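Local coordinates for protein N-acetylglucosamine-6-phosphate deacetylase (Mycobacterium smegmatis, PDB 6FV4) that probably removes the acetyl group from N-acetylglucosamine-6-phosphate with the help of divalent metal ions, as in other NagA deacetylases, at residues T323-Q326 against V327-A331. The protein carries 1 engineered substitution. Sequence-based numbering, arbitrary orientation.
Sequences TMEQ and VFRLA
Met324 and Val327 meet on the buried side of the first turn of helix 324-334, where Met324 SD lies 3.9 Å from Val327 CG2. Val327 CG2 sits between the backbone N and the carbonyl carbon of its own residue, which presses it onto the backbone of the preceding turn, 3.3 Å from Met324 O. The sulfur gets there because the Met324 chain folds at both chi2 and chi3. Around this pair the packing is close: Met324 also touches Phe68 and Asp70 of strand 63-76, and the ring of Phe328 meets that of Phe68 and packs on Ala346, Val347 and Ala350 of helix 339-357. Such a helix start illustrates the capping box, here made by Thr323 and Gln326. Thr323 OG1, at the N-cap, accepts a weak bond from Gln326 N. Gln326 CG lies beside its own backbone N (chi1 -74°), and the extended chain beyond carries the amide to Thr323, where Gln326 OE1 takes two donors: Thr323 OG1 at 3.1 Å, in the carbonyl plane on a lone pair, and Thr323 N from above that plane. Main-chain bonds from Val327 N to Thr323 O and from Phe328 N to Met324 O then carry the helix onward within this amidohydrolase-family protein. The solvent side is looser and more polar, with Gln326 exposed and Glu325 and Arg329 partly so. Glu325 and Arg329 run side by side, their carboxylate and guanidinium planes 72° apart, and the salt bridge from Arg329 NH1 to Glu325 OE1 is weak at 3.4 Å though nearly straight. The carboxylate has its stronger partner in His99, through OE2, and OE1 also accepts from Val382 N; Arg329 NH1 makes another weak bond to Leu380 O. Glu325 O lies over one guanidinium face. A water accepts from Arg329 NE and donates to Gln326 O, which also receives Leu330 N at 2.9 Å.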
loop_
_atom_site.group_PDB
_atom_site.type_symbol
_atom_site.label_atom_id
_atom_site.label_comp_id
_atom_site.label_asym_id
_atom_site.label_seq_id
_atom_site.Cartn_x
_atom_site.Cartn_y
_atom_site.Cartn_z
ATOM N N THR B 323 -8.656 -23.619 3.933
ATOM C CA THR B 323 -9.889 -23.446 4.692
ATOM C C THR B 323 -9.815 -22.131 5.451
ATOM O O THR B 323 -8.730 -21.590 5.691
ATOM C CB THR B 323 -10.110 -24.591 5.690
ATOM O OG1 THR B 323 -9.030 -24.608 6.632
ATOM C CG2 THR B 323 -10.165 -25.921 4.976
ATOM N N MET B 324 -10.980 -21.615 5.838
ATOM C CA MET B 324 -10.977 -20.357 6.577
ATOM C C MET B 324 -10.174 -20.472 7.860
ATOM O O MET B 324 -9.556 -19.491 8.280
ATOM C CB MET B 324 -12.395 -19.893 6.885
ATOM C CG MET B 324 -13.098 -19.247 5.707
ATOM S SD MET B 324 -12.354 -17.813 4.907
ATOM C CE MET B 324 -12.982 -16.444 5.903
ATOM N N GLU B 325 -10.170 -21.658 8.484
ATOM C CA GLU B 325 -9.329 -21.912 9.648
ATOM C C GLU B 325 -7.852 -21.652 9.345
ATOM O O GLU B 325 -7.130 -21.081 10.171
ATOM C CB GLU B 325 -9.533 -23.359 10.113
ATOM C CG GLU B 325 -8.506 -23.845 11.115
ATOM C CD GLU B 325 -8.763 -25.260 11.566
ATOM O OE1 GLU B 325 -8.076 -25.735 12.488
ATOM O OE2 GLU B 325 -9.671 -25.897 11.008
ATOM N N GLN B 326 -7.379 -22.078 8.168
ATOM C CA GLN B 326 -5.971 -21.882 7.835
ATOM C C GLN B 326 -5.669 -20.423 7.519
ATOM O O GLN B 326 -4.639 -19.894 7.948
ATOM C CB GLN B 326 -5.567 -22.774 6.657
ATOM C CG GLN B 326 -5.433 -24.251 7.011
ATOM C CD GLN B 326 -5.400 -25.147 5.782
ATOM O OE1 GLN B 326 -6.440 -25.591 5.308
ATOM N NE2 GLN B 326 -4.201 -25.432 5.273
ATOM N N VAL B 327 -6.539 -19.750 6.765
ATOM C CA VAL B 327 -6.230 -18.367 6.415
ATOM C C VAL B 327 -6.332 -17.465 7.643
ATOM O O VAL B 327 -5.539 -16.523 7.796
ATOM C CB VAL B 327 -7.116 -17.863 5.265
ATOM C CG1 VAL B 327 -6.985 -18.789 4.046
ATOM C CG2 VAL B 327 -8.545 -17.741 5.704
ATOM N N PHE B 328 -7.287 -17.748 8.540
ATOM C CA PHE B 328 -7.380 -17.012 9.800
ATOM C C PHE B 328 -6.072 -17.111 10.584
ATOM O O PHE B 328 -5.531 -16.099 11.049
ATOM C CB PHE B 328 -8.543 -17.556 10.634
ATOM C CG PHE B 328 -8.780 -16.808 11.938
ATOM C CD1 PHE B 328 -9.545 -15.652 11.964
ATOM C CD2 PHE B 328 -8.249 -17.276 13.131
ATOM C CE1 PHE B 328 -9.784 -14.969 13.172
ATOM C CE2 PHE B 328 -8.472 -16.595 14.332
ATOM C CZ PHE B 328 -9.240 -15.441 14.348
ATOM N N ARG B 329 -5.566 -18.332 10.751
ATOM C CA ARG B 329 -4.347 -18.551 11.524
ATOM C C ARG B 329 -3.141 -17.916 10.839
ATOM O O ARG B 329 -2.277 -17.341 11.508
ATOM C CB ARG B 329 -4.159 -20.055 11.729
ATOM C CG ARG B 329 -2.993 -20.490 12.586
ATOM C CD ARG B 329 -3.077 -21.998 12.917
ATOM N NE ARG B 329 -3.505 -22.823 11.782
ATOM C CZ ARG B 329 -4.639 -23.525 11.728
ATOM N NH1 ARG B 329 -5.492 -23.523 12.750
ATOM N NH2 ARG B 329 -4.925 -24.237 10.643
ATOM N N LEU B 330 -3.080 -17.977 9.500
ATOM C CA LEU B 330 -2.000 -17.298 8.781
ATOM C C LEU B 330 -2.152 -15.779 8.848
ATOM O O LEU B 330 -1.158 -15.050 8.961
ATOM C CB LEU B 330 -1.954 -17.781 7.329
ATOM C CG LEU B 330 -1.327 -19.165 7.133
ATOM C CD1 LEU B 330 -1.448 -19.670 5.693
ATOM C CD2 LEU B 330 0.162 -19.124 7.594
ATOM N N ALA B 331 -3.384 -15.280 8.784
ATOM C CA ALA B 331 -3.616 -13.849 8.957
ATOM C C ALA B 331 -3.101 -13.361 10.311
ATOM O O ALA B 331 -2.453 -12.310 10.395
ATOM C CB ALA B 331 -5.110 -13.541 8.804
HETATM O O HOH W 1 -2.564 -21.908 8.802
#